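Local coordinates for cobalt-precorrin-5B C(1)-methyltransferase (Archaeoglobus fulgidus, PDB 1SR8), which probably catalyses the S-adenosyl-L-methionine-dependent methylation of C-1 in cobalt-precorrin-5B, giving cobalt-precorrin-6A on the anaerobic route to adenosylcobalamin, at residues 22-27 with 35-40; 42-47 with 104-109; 58-63 with 148-153; 89-94 with 99-104; 116-121 with 127-132. All coordinates share one frame; numbering follows the deposited sequence.

Contact 1: residues 22-27 with 35-40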
# COMPACT_ATOMS: atom_id res chain seq x y z
N GLU A 22 -14.66 -13.25 7.69
CA GLU A 22 -13.57 -12.84 8.57
C GLU A 22 -12.21 -13.27 8.08
O GLU A 22 -11.22 -12.59 8.33
CB GLU A 22 -13.75 -13.37 9.98
CG GLU A 22 -12.54 -13.03 10.82
CD GLU A 22 -12.54 -13.70 12.16
OE1 GLU A 22 -11.50 -13.62 12.85
OE2 GLU A 22 -13.57 -14.30 12.53
N LYS A 23 -12.15 -14.42 7.40
CA LYS A 23 -10.88 -14.93 6.89
C LYS A 23 -10.37 -13.97 5.82
O LYS A 23 -9.17 -13.66 5.76
CB LYS A 23 -11.08 -16.34 6.30
CG LYS A 23 -9.81 -17.19 6.19
CD LYS A 23 -10.12 -18.61 5.68
CE LYS A 23 -8.87 -19.52 5.64
NZ LYS A 23 -8.28 -19.87 6.99
N LYS A 24 -11.28 -13.49 4.98
CA LYS A 24 -10.94 -12.55 3.92
C LYS A 24 -10.53 -11.20 4.51
O LYS A 24 -9.50 -10.64 4.12
CB LYS A 24 -12.13 -12.38 2.98
CG LYS A 24 -12.67 -13.72 2.48
CD LYS A 24 -13.94 -13.55 1.65
CE LYS A 24 -13.65 -13.40 0.16
NZ LYS A 24 -13.25 -14.70 -0.48
N VAL A 25 -11.32 -10.70 5.45
CA VAL A 25 -11.02 -9.42 6.08
C VAL A 25 -9.71 -9.47 6.85
O VAL A 25 -8.86 -8.60 6.70
CB VAL A 25 -12.17 -8.99 7.02
CG1 VAL A 25 -11.73 -7.83 7.91
CG2 VAL A 25 -13.38 -8.58 6.20
N ARG A 26 -9.55 -10.50 7.67
CA ARG A 26 -8.34 -10.68 8.47
C ARG A 26 -7.07 -10.80 7.60
O ARG A 26 -5.96 -10.62 8.09
CB ARG A 26 -8.50 -11.94 9.33
CG ARG A 26 -7.27 -12.34 10.14
CD ARG A 26 -7.18 -11.58 11.46
NE ARG A 26 -6.02 -11.99 12.25
CZ ARG A 26 -5.88 -11.77 13.56
NH1 ARG A 26 -6.84 -11.14 14.24
NH2 ARG A 26 -4.79 -12.19 14.20
N SER A 27 -7.25 -11.11 6.31
CA SER A 27 -6.13 -11.27 5.39
C SER A 27 -5.57 -9.96 4.85
O SER A 27 -4.51 -9.93 4.22
CB SER A 27 -6.54 -12.17 4.22
OG SER A 27 -7.31 -11.45 3.26
N ASP A 35 -22.69 -4.97 -0.16
CA ASP A 35 -23.07 -6.10 -1.01
C ASP A 35 -21.87 -6.73 -1.73
O ASP A 35 -21.75 -6.61 -2.95
CB ASP A 35 -24.12 -5.64 -2.03
CG ASP A 35 -23.62 -4.51 -2.93
OD1 ASP A 35 -24.43 -3.98 -3.72
OD2 ASP A 35 -22.42 -4.16 -2.85
N GLY A 36 -21.00 -7.39 -0.98
CA GLY A 36 -19.85 -8.03 -1.60
C GLY A 36 -18.53 -7.65 -0.97
O GLY A 36 -18.48 -7.27 0.20
N TYR A 37 -17.45 -7.76 -1.75
CA TYR A 37 -16.10 -7.44 -1.28
C TYR A 37 -15.34 -6.59 -2.30
O TYR A 37 -15.65 -6.60 -3.49
CB TYR A 37 -15.29 -8.74 -1.07
CG TYR A 37 -15.79 -9.65 0.03
CD1 TYR A 37 -15.43 -9.43 1.36
CD2 TYR A 37 -16.63 -10.73 -0.26
CE1 TYR A 37 -15.90 -10.26 2.39
CE2 TYR A 37 -17.11 -11.57 0.77
CZ TYR A 37 -16.74 -11.33 2.09
OH TYR A 37 -17.22 -12.15 3.10
N LEU A 38 -14.37 -5.82 -1.81
CA LEU A 38 -13.50 -5.03 -2.68
C LEU A 38 -12.14 -5.68 -2.43
O LEU A 38 -11.81 -6.03 -1.29
CB LEU A 38 -13.46 -3.55 -2.27
CG LEU A 38 -14.49 -2.62 -2.90
CD1 LEU A 38 -14.38 -1.23 -2.31
CD2 LEU A 38 -14.27 -2.57 -4.40
N ARG A 39 -11.37 -5.88 -3.49
CA ARG A 39 -10.06 -6.52 -3.38
C ARG A 39 -8.90 -5.53 -3.26
O ARG A 39 -8.77 -4.61 -4.06
CB ARG A 39 -9.84 -7.44 -4.60
CG ARG A 39 -10.87 -8.58 -4.75
CD ARG A 39 -11.06 -9.01 -6.21
NE ARG A 39 -10.34 -10.24 -6.58
CZ ARG A 39 -10.73 -11.49 -6.28
NH1 ARG A 39 -11.85 -11.70 -5.60
NH2 ARG A 39 -9.99 -12.53 -6.66
N ARG A 40 -8.08 -5.70 -2.23
CA ARG A 40 -6.90 -4.86 -2.05
C ARG A 40 -5.80 -5.49 -2.91
O ARG A 40 -5.84 -6.68 -3.22
CB ARG A 40 -6.42 -4.87 -0.60
CG ARG A 40 -7.27 -4.07 0.36
CD ARG A 40 -6.37 -3.30 1.32
NE ARG A 40 -7.11 -2.48 2.26
CZ ARG A 40 -7.71 -2.94 3.35
NH1 ARG A 40 -7.65 -4.24 3.64
NH2 ARG A 40 -8.36 -2.12 4.16
O HOH W 1 -8.89 -6.85 4.88

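Contact 2: residues 42-47 with 104-109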
# COMPACT_ATOMS: atom_id res chain seq x y z
N ILE A 42 -1.31 -5.57 -3.82
CA ILE A 42 -0.05 -5.60 -3.10
C ILE A 42 0.82 -4.51 -3.71
O ILE A 42 0.77 -4.28 -4.92
CB ILE A 42 0.69 -6.96 -3.22
CG1 ILE A 42 0.83 -7.34 -4.70
CG2 ILE A 42 -0.05 -8.02 -2.41
CD1 ILE A 42 1.76 -8.53 -4.95
N THR A 43 1.60 -3.83 -2.88
CA THR A 43 2.46 -2.76 -3.35
C THR A 43 3.70 -3.29 -4.09
O THR A 43 3.99 -4.49 -4.06
CB THR A 43 2.98 -1.93 -2.18
OG1 THR A 43 3.63 -2.80 -1.26
CG2 THR A 43 1.85 -1.20 -1.49
N THR A 44 4.43 -2.38 -4.74
CA THR A 44 5.67 -2.71 -5.42
C THR A 44 6.64 -3.25 -4.36
O THR A 44 7.46 -4.13 -4.63
CB THR A 44 6.26 -1.45 -6.08
OG1 THR A 44 6.09 -0.33 -5.19
CG2 THR A 44 5.55 -1.13 -7.38
N GLY A 45 6.53 -2.72 -3.14
CA GLY A 45 7.38 -3.16 -2.06
C GLY A 45 7.08 -4.60 -1.68
O GLY A 45 7.99 -5.41 -1.47
N THR A 46 5.79 -4.95 -1.62
CA THR A 46 5.42 -6.31 -1.27
C THR A 46 5.72 -7.27 -2.41
O THR A 46 6.08 -8.43 -2.18
CB THR A 46 3.93 -6.41 -0.93
OG1 THR A 46 3.67 -5.66 0.27
CG2 THR A 46 3.53 -7.86 -0.72
N THR A 47 5.58 -6.80 -3.64
CA THR A 47 5.84 -7.64 -4.81
C THR A 47 7.33 -7.91 -4.88
O THR A 47 7.76 -9.02 -5.19
CB THR A 47 5.36 -6.95 -6.10
OG1 THR A 47 3.95 -6.69 -6.00
CG2 THR A 47 5.62 -7.84 -7.31
N ILE A 104 2.67 -5.01 -13.36
CA ILE A 104 4.10 -4.88 -13.65
C ILE A 104 4.91 -6.04 -13.06
O ILE A 104 4.67 -6.47 -11.93
CB ILE A 104 4.64 -3.53 -13.12
CG1 ILE A 104 5.81 -3.08 -13.99
CG2 ILE A 104 5.08 -3.65 -11.67
CD1 ILE A 104 6.12 -1.61 -13.89
N ILE A 105 5.85 -6.57 -13.83
CA ILE A 105 6.66 -7.69 -13.38
C ILE A 105 7.90 -7.31 -12.57
O ILE A 105 8.63 -6.38 -12.90
CB ILE A 105 7.14 -8.55 -14.56
CG1 ILE A 105 5.96 -9.30 -15.18
CG2 ILE A 105 8.20 -9.54 -14.09
CD1 ILE A 105 5.39 -10.38 -14.30
N PHE A 106 8.13 -8.08 -11.51
CA PHE A 106 9.29 -7.91 -10.64
C PHE A 106 10.12 -9.19 -10.75
O PHE A 106 9.58 -10.29 -10.63
CB PHE A 106 8.88 -7.72 -9.18
CG PHE A 106 8.67 -6.28 -8.80
CD1 PHE A 106 9.64 -5.59 -8.09
CD2 PHE A 106 7.51 -5.61 -9.18
CE1 PHE A 106 9.46 -4.25 -7.76
CE2 PHE A 106 7.33 -4.27 -8.85
CZ PHE A 106 8.30 -3.59 -8.14
N GLU A 107 11.41 -9.04 -11.00
CA GLU A 107 12.29 -10.20 -11.09
C GLU A 107 13.32 -10.14 -9.98
O GLU A 107 13.83 -9.06 -9.65
CB GLU A 107 13.01 -10.25 -12.44
CG GLU A 107 12.11 -10.24 -13.65
CD GLU A 107 12.87 -10.60 -14.91
OE1 GLU A 107 14.03 -10.15 -15.06
OE2 GLU A 107 12.31 -11.32 -15.77
N ALA A 108 13.62 -11.30 -9.41
CA ALA A 108 14.60 -11.42 -8.34
C ALA A 108 15.56 -12.55 -8.69
O ALA A 108 15.15 -13.64 -9.09
CB ALA A 108 13.91 -11.73 -7.01
N GLU A 109 16.85 -12.28 -8.53
CA GLU A 109 17.87 -13.26 -8.84
C GLU A 109 18.85 -13.39 -7.69
O GLU A 109 19.36 -12.38 -7.21
CB GLU A 109 18.62 -12.82 -10.11
CG GLU A 109 19.69 -13.78 -10.58
CD GLU A 109 19.23 -14.63 -11.75
OE1 GLU A 109 19.28 -15.88 -11.65
OE2 GLU A 109 18.82 -14.03 -12.77

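Contact 3: residues 58-63 with 148-153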
# COMPACT_ATOMS: atom_id res chain seq x y z
N SER A 58 13.32 -21.04 -3.88
CA SER A 58 13.37 -21.89 -5.07
C SER A 58 14.69 -22.63 -5.24
O SER A 58 14.79 -23.54 -6.06
CB SER A 58 13.09 -21.07 -6.33
OG SER A 58 14.18 -20.23 -6.64
N LEU A 59 15.70 -22.24 -4.48
CA LEU A 59 16.98 -22.92 -4.57
C LEU A 59 16.88 -24.34 -4.05
O LEU A 59 17.46 -25.26 -4.63
CB LEU A 59 18.03 -22.17 -3.76
CG LEU A 59 18.57 -20.91 -4.41
CD1 LEU A 59 19.65 -20.32 -3.53
CD2 LEU A 59 19.12 -21.27 -5.78
N LYS A 60 16.15 -24.52 -2.96
CA LYS A 60 16.01 -25.85 -2.37
C LYS A 60 14.65 -26.53 -2.55
O LYS A 60 14.29 -27.41 -1.76
CB LYS A 60 16.36 -25.79 -0.88
CG LYS A 60 15.87 -24.55 -0.15
CD LYS A 60 16.27 -24.63 1.33
CE LYS A 60 15.19 -25.31 2.20
NZ LYS A 60 14.66 -26.57 1.62
N GLU A 61 13.91 -26.14 -3.59
CA GLU A 61 12.60 -26.71 -3.89
C GLU A 61 11.78 -25.83 -4.82
O GLU A 61 12.01 -24.62 -4.91
CB GLU A 61 11.82 -26.95 -2.60
CG GLU A 61 11.71 -25.73 -1.73
CD GLU A 61 11.45 -26.08 -0.29
OE1 GLU A 61 10.47 -26.83 -0.05
OE2 GLU A 61 12.21 -25.62 0.59
N LYS A 62 10.81 -26.43 -5.52
CA LYS A 62 9.97 -25.68 -6.44
C LYS A 62 9.01 -24.78 -5.67
O LYS A 62 8.41 -25.20 -4.67
CB LYS A 62 9.21 -26.64 -7.37
CG LYS A 62 8.17 -27.53 -6.69
CD LYS A 62 6.86 -26.78 -6.43
CE LYS A 62 5.75 -27.73 -5.96
NZ LYS A 62 5.42 -28.77 -6.99
N VAL A 63 8.88 -23.54 -6.13
CA VAL A 63 8.02 -22.56 -5.48
C VAL A 63 6.94 -22.03 -6.42
O VAL A 63 7.19 -21.80 -7.61
CB VAL A 63 8.84 -21.34 -4.97
CG1 VAL A 63 7.98 -20.45 -4.09
CG2 VAL A 63 10.07 -21.81 -4.23
N ARG A 148 17.48 -17.25 6.65
CA ARG A 148 17.55 -18.18 7.77
C ARG A 148 16.75 -19.46 7.53
O ARG A 148 17.24 -20.56 7.78
CB ARG A 148 17.05 -17.51 9.04
CG ARG A 148 18.01 -16.50 9.61
CD ARG A 148 17.36 -15.67 10.68
NE ARG A 148 18.34 -14.82 11.36
CZ ARG A 148 18.01 -13.80 12.15
NH1 ARG A 148 16.73 -13.51 12.35
NH2 ARG A 148 18.95 -13.08 12.74
N GLU A 149 15.53 -19.34 7.04
CA GLU A 149 14.70 -20.51 6.79
C GLU A 149 15.31 -21.47 5.78
O GLU A 149 15.24 -22.68 5.95
CB GLU A 149 13.33 -20.09 6.28
CG GLU A 149 12.35 -21.24 6.13
CD GLU A 149 10.95 -20.77 5.80
OE1 GLU A 149 10.52 -19.75 6.39
OE2 GLU A 149 10.28 -21.42 4.98
N PHE A 150 15.91 -20.91 4.74
CA PHE A 150 16.51 -21.71 3.68
C PHE A 150 18.03 -21.74 3.74
O PHE A 150 18.69 -22.03 2.75
CB PHE A 150 16.02 -21.17 2.34
CG PHE A 150 14.52 -21.17 2.22
CD1 PHE A 150 13.83 -22.35 1.93
CD2 PHE A 150 13.80 -20.01 2.45
CE1 PHE A 150 12.44 -22.37 1.88
CE2 PHE A 150 12.40 -20.01 2.40
CZ PHE A 150 11.72 -21.20 2.12
N ASN A 151 18.57 -21.45 4.92
CA ASN A 151 20.00 -21.44 5.15
C ASN A 151 20.77 -20.87 3.96
O ASN A 151 21.70 -21.47 3.43
CB ASN A 151 20.47 -22.86 5.46
CG ASN A 151 21.61 -22.88 6.45
OD1 ASN A 151 22.77 -22.61 6.11
ND2 ASN A 151 21.29 -23.20 7.71
N PHE A 152 20.35 -19.67 3.56
CA PHE A 152 20.93 -18.95 2.44
C PHE A 152 21.94 -17.94 2.96
O PHE A 152 21.72 -17.32 4.01
CB PHE A 152 19.80 -18.23 1.69
CG PHE A 152 20.25 -17.46 0.49
CD1 PHE A 152 20.71 -18.12 -0.65
CD2 PHE A 152 20.19 -16.07 0.48
CE1 PHE A 152 21.10 -17.40 -1.78
CE2 PHE A 152 20.58 -15.34 -0.64
CZ PHE A 152 21.03 -16.01 -1.78
N SER A 153 23.05 -17.76 2.25
CA SER A 153 24.08 -16.81 2.68
C SER A 153 24.44 -15.80 1.60
O SER A 153 25.22 -14.89 1.85
CB SER A 153 25.33 -17.55 3.16
OG SER A 153 25.84 -18.39 2.14

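Contact 4: residues 89-94 with 99-104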
# COMPACT_ATOMS: atom_id res chain seq x y z
N VAL A 89 7.51 -12.17 -10.37
CA VAL A 89 6.25 -11.92 -9.66
C VAL A 89 5.56 -10.70 -10.23
O VAL A 89 6.18 -9.67 -10.44
CB VAL A 89 6.49 -11.69 -8.16
CG1 VAL A 89 5.15 -11.60 -7.43
CG2 VAL A 89 7.33 -12.80 -7.57
N ARG A 90 4.26 -10.82 -10.48
CA ARG A 90 3.51 -9.71 -11.04
C ARG A 90 2.72 -9.01 -9.94
O ARG A 90 2.08 -9.66 -9.11
CB ARG A 90 2.55 -10.24 -12.12
CG ARG A 90 1.93 -9.18 -13.05
CD ARG A 90 0.95 -9.82 -14.06
NE ARG A 90 1.60 -10.71 -15.02
CZ ARG A 90 2.33 -10.31 -16.06
NH1 ARG A 90 2.51 -9.02 -16.28
NH2 ARG A 90 2.89 -11.20 -16.87
N LYS A 91 2.78 -7.69 -9.93
CA LYS A 91 2.03 -6.93 -8.94
C LYS A 91 0.57 -6.83 -9.36
O LYS A 91 0.26 -6.69 -10.55
CB LYS A 91 2.58 -5.50 -8.83
CG LYS A 91 1.56 -4.56 -8.22
CD LYS A 91 2.03 -3.14 -8.12
CE LYS A 91 0.87 -2.27 -7.66
NZ LYS A 91 1.23 -0.83 -7.54
N PHE A 92 -0.34 -6.92 -8.39
CA PHE A 92 -1.76 -6.77 -8.69
C PHE A 92 -2.30 -5.66 -7.81
O PHE A 92 -1.91 -5.53 -6.65
CB PHE A 92 -2.52 -8.08 -8.48
CG PHE A 92 -2.51 -8.61 -7.08
CD1 PHE A 92 -3.39 -8.13 -6.12
CD2 PHE A 92 -1.64 -9.65 -6.73
CE1 PHE A 92 -3.43 -8.67 -4.84
CE2 PHE A 92 -1.67 -10.20 -5.45
CZ PHE A 92 -2.57 -9.71 -4.50
N SER A 93 -3.18 -4.84 -8.38
CA SER A 93 -3.75 -3.71 -7.65
C SER A 93 -5.18 -3.90 -7.13
O SER A 93 -5.81 -2.95 -6.70
CB SER A 93 -3.68 -2.46 -8.52
OG SER A 93 -2.35 -2.23 -8.97
N GLY A 94 -5.68 -5.13 -7.15
CA GLY A 94 -7.03 -5.37 -6.67
C GLY A 94 -8.04 -4.55 -7.46
O GLY A 94 -7.93 -4.42 -8.67
N ASP A 99 -4.25 1.75 -11.36
CA ASP A 99 -2.92 1.87 -10.79
C ASP A 99 -1.95 1.64 -11.96
O ASP A 99 -1.89 0.54 -12.50
CB ASP A 99 -2.75 0.78 -9.74
CG ASP A 99 -1.40 0.83 -9.06
OD1 ASP A 99 -0.47 1.47 -9.58
OD2 ASP A 99 -1.28 0.20 -8.00
N VAL A 100 -1.21 2.67 -12.35
CA VAL A 100 -0.30 2.56 -13.49
C VAL A 100 0.70 1.39 -13.48
O VAL A 100 1.14 0.96 -14.54
CB VAL A 100 0.49 3.87 -13.70
CG1 VAL A 100 1.41 4.12 -12.53
CG2 VAL A 100 1.26 3.82 -15.00
N THR A 101 1.04 0.88 -12.30
CA THR A 101 1.98 -0.24 -12.21
C THR A 101 1.29 -1.57 -11.95
O THR A 101 1.95 -2.56 -11.63
CB THR A 101 3.07 -0.03 -11.13
OG1 THR A 101 2.46 0.12 -9.84
CG2 THR A 101 3.89 1.20 -11.44
N ASN A 102 -0.03 -1.61 -12.07
CA ASN A 102 -0.74 -2.87 -11.87
C ASN A 102 -0.21 -3.81 -12.96
O ASN A 102 0.07 -3.38 -14.07
CB ASN A 102 -2.25 -2.65 -12.02
CG ASN A 102 -3.04 -3.95 -12.09
OD1 ASN A 102 -2.89 -4.83 -11.25
ND2 ASN A 102 -3.89 -4.06 -13.10
N GLY A 103 -0.04 -5.08 -12.63
CA GLY A 103 0.46 -6.03 -13.61
C GLY A 103 1.94 -5.95 -13.96
O GLY A 103 2.43 -6.74 -14.77
N ILE A 104 2.67 -5.01 -13.36
CA ILE A 104 4.10 -4.88 -13.65
C ILE A 104 4.91 -6.04 -13.06
O ILE A 104 4.67 -6.47 -11.93
CB ILE A 104 4.64 -3.53 -13.12
CG1 ILE A 104 5.81 -3.08 -13.99
CG2 ILE A 104 5.08 -3.65 -11.67
CD1 ILE A 104 6.12 -1.61 -13.89

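Contact 5: residues 116-121 with 127-132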
# COMPACT_ATOMS: atom_id res chain seq x y z
N ILE A 116 20.83 -7.09 -0.45
CA ILE A 116 19.68 -6.80 -1.31
C ILE A 116 20.08 -5.72 -2.30
O ILE A 116 20.43 -4.61 -1.90
CB ILE A 116 18.47 -6.28 -0.49
CG1 ILE A 116 17.94 -7.38 0.43
CG2 ILE A 116 17.39 -5.76 -1.43
CD1 ILE A 116 17.47 -8.62 -0.29
N PHE A 117 20.00 -6.02 -3.59
CA PHE A 117 20.39 -5.05 -4.60
C PHE A 117 19.26 -4.82 -5.58
O PHE A 117 18.43 -5.70 -5.81
CB PHE A 117 21.64 -5.55 -5.32
CG PHE A 117 22.72 -6.04 -4.37
CD1 PHE A 117 23.43 -5.14 -3.59
CD2 PHE A 117 22.96 -7.41 -4.22
CE1 PHE A 117 24.38 -5.59 -2.66
CE2 PHE A 117 23.90 -7.87 -3.30
CZ PHE A 117 24.61 -6.96 -2.52
N PHE A 118 19.24 -3.62 -6.16
CA PHE A 118 18.22 -3.23 -7.12
C PHE A 118 18.82 -2.96 -8.50
O PHE A 118 19.74 -2.15 -8.63
CB PHE A 118 17.49 -2.00 -6.59
CG PHE A 118 16.84 -2.24 -5.25
CD1 PHE A 118 15.62 -2.90 -5.17
CD2 PHE A 118 17.49 -1.88 -4.07
CE1 PHE A 118 15.06 -3.22 -3.93
CE2 PHE A 118 16.94 -2.19 -2.82
CZ PHE A 118 15.72 -2.86 -2.75
N GLY A 119 18.31 -3.64 -9.52
CA GLY A 119 18.85 -3.47 -10.85
C GLY A 119 18.06 -2.61 -11.82
O GLY A 119 17.54 -1.56 -11.46
N ARG A 120 17.99 -3.07 -13.06
CA ARG A 120 17.29 -2.35 -14.12
C ARG A 120 15.80 -2.18 -13.82
O ARG A 120 15.18 -3.05 -13.22
CB ARG A 120 17.43 -3.11 -15.44
CG ARG A 120 16.73 -4.46 -15.45
CD ARG A 120 16.66 -5.07 -16.84
NE ARG A 120 15.87 -6.30 -16.85
CZ ARG A 120 16.17 -7.39 -16.15
NH1 ARG A 120 17.25 -7.42 -15.37
NH2 ARG A 120 15.38 -8.46 -16.22
N GLY A 121 15.25 -1.05 -14.26
CA GLY A 121 13.84 -0.78 -14.06
C GLY A 121 13.50 -0.06 -12.77
O GLY A 121 12.38 0.41 -12.60
N GLY A 127 21.60 9.81 -6.84
CA GLY A 127 22.59 8.75 -6.76
C GLY A 127 22.19 7.52 -5.96
O GLY A 127 23.03 6.65 -5.71
N GLU A 128 20.93 7.44 -5.55
CA GLU A 128 20.45 6.30 -4.77
C GLU A 128 19.19 5.67 -5.36
O GLU A 128 18.38 6.35 -5.98
CB GLU A 128 20.21 6.72 -3.33
CG GLU A 128 21.48 7.13 -2.63
CD GLU A 128 21.30 7.32 -1.14
OE1 GLU A 128 20.70 8.34 -0.73
OE2 GLU A 128 21.76 6.44 -0.38
N LYS A 129 19.03 4.36 -5.17
CA LYS A 129 17.85 3.66 -5.68
C LYS A 129 16.56 4.15 -5.02
O LYS A 129 16.51 4.33 -3.80
CB LYS A 129 18.01 2.15 -5.49
CG LYS A 129 18.96 1.50 -6.49
CD LYS A 129 18.34 1.46 -7.90
CE LYS A 129 19.26 0.82 -8.94
NZ LYS A 129 18.56 0.65 -10.25
N ALA A 130 15.54 4.38 -5.84
CA ALA A 130 14.24 4.87 -5.38
C ALA A 130 13.38 3.81 -4.67
O ALA A 130 12.37 3.36 -5.21
CB ALA A 130 13.48 5.48 -6.55
N VAL A 131 13.80 3.43 -3.47
CA VAL A 131 13.08 2.45 -2.64
C VAL A 131 12.75 3.15 -1.32
O VAL A 131 13.65 3.53 -0.57
CB VAL A 131 13.97 1.22 -2.33
CG1 VAL A 131 13.17 0.18 -1.56
CG2 VAL A 131 14.52 0.63 -3.63
N SER A 132 11.47 3.34 -1.02
CA SER A 132 11.08 4.03 0.20
C SER A 132 11.55 3.29 1.45
O SER A 132 11.92 2.11 1.40
CB SER A 132 9.57 4.22 0.26
OG SER A 132 8.92 3.01 0.60

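Contact 1: residues 22-27 with 35-40
K24 lays the CD-CE part of its side chain across the ring of Y37, and this one pairing carries nearly all the direct contact between helix 21-26 and strand 36-42. The main attraction is CH-pi: K24 CD stands over one face, toward the rim, 3.6 Å from Y37 CZ. The two side chains cross at about a right angle. The bend at chi3 (92°) keeps CE over the ring as well, and K24 NZ ends 5.4 Å from the centroid, a long and at most weak cation-pi contact. That ammonium also has a cation-pi partner in Y30 and a long, weak ion pair with D20.

A polar link through solvent is tentative. One water lies doubtfully close to V25 O and accepts a weak bond from R40 NH1, 3.1 Å away; R40 NH1 also bonds G28 O.

Taken together, a short helix rests against the face of a beta hairpin, built from strands 30-33 and 36-42, that follows it directly in the chain.

Contact 2: residues 42-47 with 104-109
F106 projects from strand 105-111 against the first turn of helix 44-57, where T44 and T47 receive it. The packing across the interface is by van der Waals contact. T47 CG2 comes within 3.5 Å of F106 CD2, on the part of the ring closest to the strand, and the two side chains meet at about a right angle. At the far end of the ring, T44 CB touches F106 CZ at 3.6 Å. The methyl of T44 is close by. T44 O, a backbone carbonyl oxygen, lies over the same ring's face.

No hydrogen bond crosses the interface; those within 42-47 fix what the ring meets. T43 is the N-cap: its OG1 accepts from T46 N at 3.1 Å with an N-H...O angle of 154°. T43 O is gripped twice, by T47 N and by T47 OG1, the latter at 2.9 Å from above the carbonyl plane. With T47 CG2 anti to the backbone N (OG1 chi1 -59°), the hydroxyl turns back to T43 while the methyl is presented to F106. T44 OG1 has its own partner in L184 N.

A48, one step further along the helix, extends the surface under F106, and I181 of strand 180-181 and V160 also touch the ring. The phenylalanine thus fills the seam between helix 44-57 and the six-stranded mixed sheet.

Contact 3: residues 58-63 with 148-153
An ion pair sits at the edge of an aromatic ring here: K60 and E61, neighbours in the chain, join their charged ends beside the rim of F150 instead of over its face. F150 carries the ring at the end of helix 133-149, which closes in a Schellman motif where N151, with positive phi, is the C-prime residue and F152 N returns to S147 O. F150 is the first residue to leave helical geometry.

K60 reaches the ring with its methylene carbons. A chi1 of 40°, with CG between the backbone N and the carbonyl carbon, brings CD to the ring edge in its plane, 3.4 Å from F150 CD1; the bends at chi3 and chi4 then curl the ammonium back to the glutamate. E61 OE2 also approaches in that plane, 3.5 Å from F150 CE1, its carboxylate standing nearly perpendicular to the ring at 86°. An oxygen so placed faces the ring's hydrogen-bearing rim, which would probably be mildly favourable.

A second, purely apolar touch joins L59 CD1 to F152 CE1 at 3.7 Å. Both residues also meet V110 of strand 105-111, while F150 and F152 pack on I56 of helix 44-57, so the contact ties together the C-terminal ends of two helices at the protein surface. The salt bridge itself spans 2.8 Å from K60 NZ to E61 OE2, the nitrogen lying above the carboxylate plane.

Contact 4: residues 89-94 with 99-104
K91 faces both G103 and I104 in the pattern of a G1 beta bulge, K91 N donating to I104 O at 3.0 Å and G103 N donating to K91 O. G103, with positive phi, is also the third residue of a type II turn from T101 to I104; a type I turn from D99 to N102 overlaps it. This irregular end closes the antiparallel connection between strands 86-90 and 105-111.

Side chains add five further bonds across the loop. K91 runs out extended and splits its ammonium between T101 OG1 (2.8 Å) and D99 OD2, a salt bridge formed on the syn side of the carboxylate. S93 OG also donates to D99 OD2, from the same face, at 2.8 Å. The other carboxylate oxygen, OD1, accepts from T101 N in an Asx turn. N102 OD1 accepts a hydrogen bond from S93 N at 2.9 Å, from above its carbonyl plane. R90 NH1 donates to G103 O in the carbonyl plane at 2.7 Å, the oxygen lying 16° out of the guanidinium plane.

Contact 5: residues 116-121 with 127-132
V131 CG2 sits squarely over the ring of F118, 3.6 Å above its centre and only 6° off the normal, so that a single methyl approaches all six ring carbons almost equally. The valine and the phenylalanine come from opposite directions. This CH-pi contact is the compact part of the interface, and I139 of helix 133-149 and I158 of strand 155-159 also pack on F118.

The lysine side is more open. K129, partly exposed, passes alongside F118, its CG 3.8 Å from F118 CB. A bend at chi2 (-71°) directs the chain toward the backbone, where K129 NZ donates to G119 O at 2.7 Å from above the carbonyl plane. V122 O takes a second bond from the same ammonium.

A130 centres an inverse gamma turn leading toward S132, the N-cap of helix 133-149. The segments lie in the first part of a beta-alpha-beta connection, interrupted by strands 121-125 and 128-129 of a second sheet, that runs from strand 115-118 through that helix to its parallel neighbour 155-159.

How the contacts relate
Contacts 2 and 4 are the most closely coupled, with centres about 9 Å apart: they share I104, and F106 N probably bonds V89 O at 2.7 Å, continuing the pairing of strands 86-90 and 105-111. Contact 5 reaches the same sheet, its centre about 12 Å from that of contact 2, and a salt bridge between E107 and R120 joins the two. The strand of contact 1 belongs to a different, three-stranded sheet, yet touches contact 4 where R40 O meets F92 CE1 at 3.5 Å. Contact 3 is more remote, its nearest atoms about 7 Å from contacts 2 and 5, although helix 44-57 begins in contact 2 and ends just before residues 58-63 of contact 3. Contacts 1 and 5 lie on opposite sides of the chain's centre, 33 Å apart between centres.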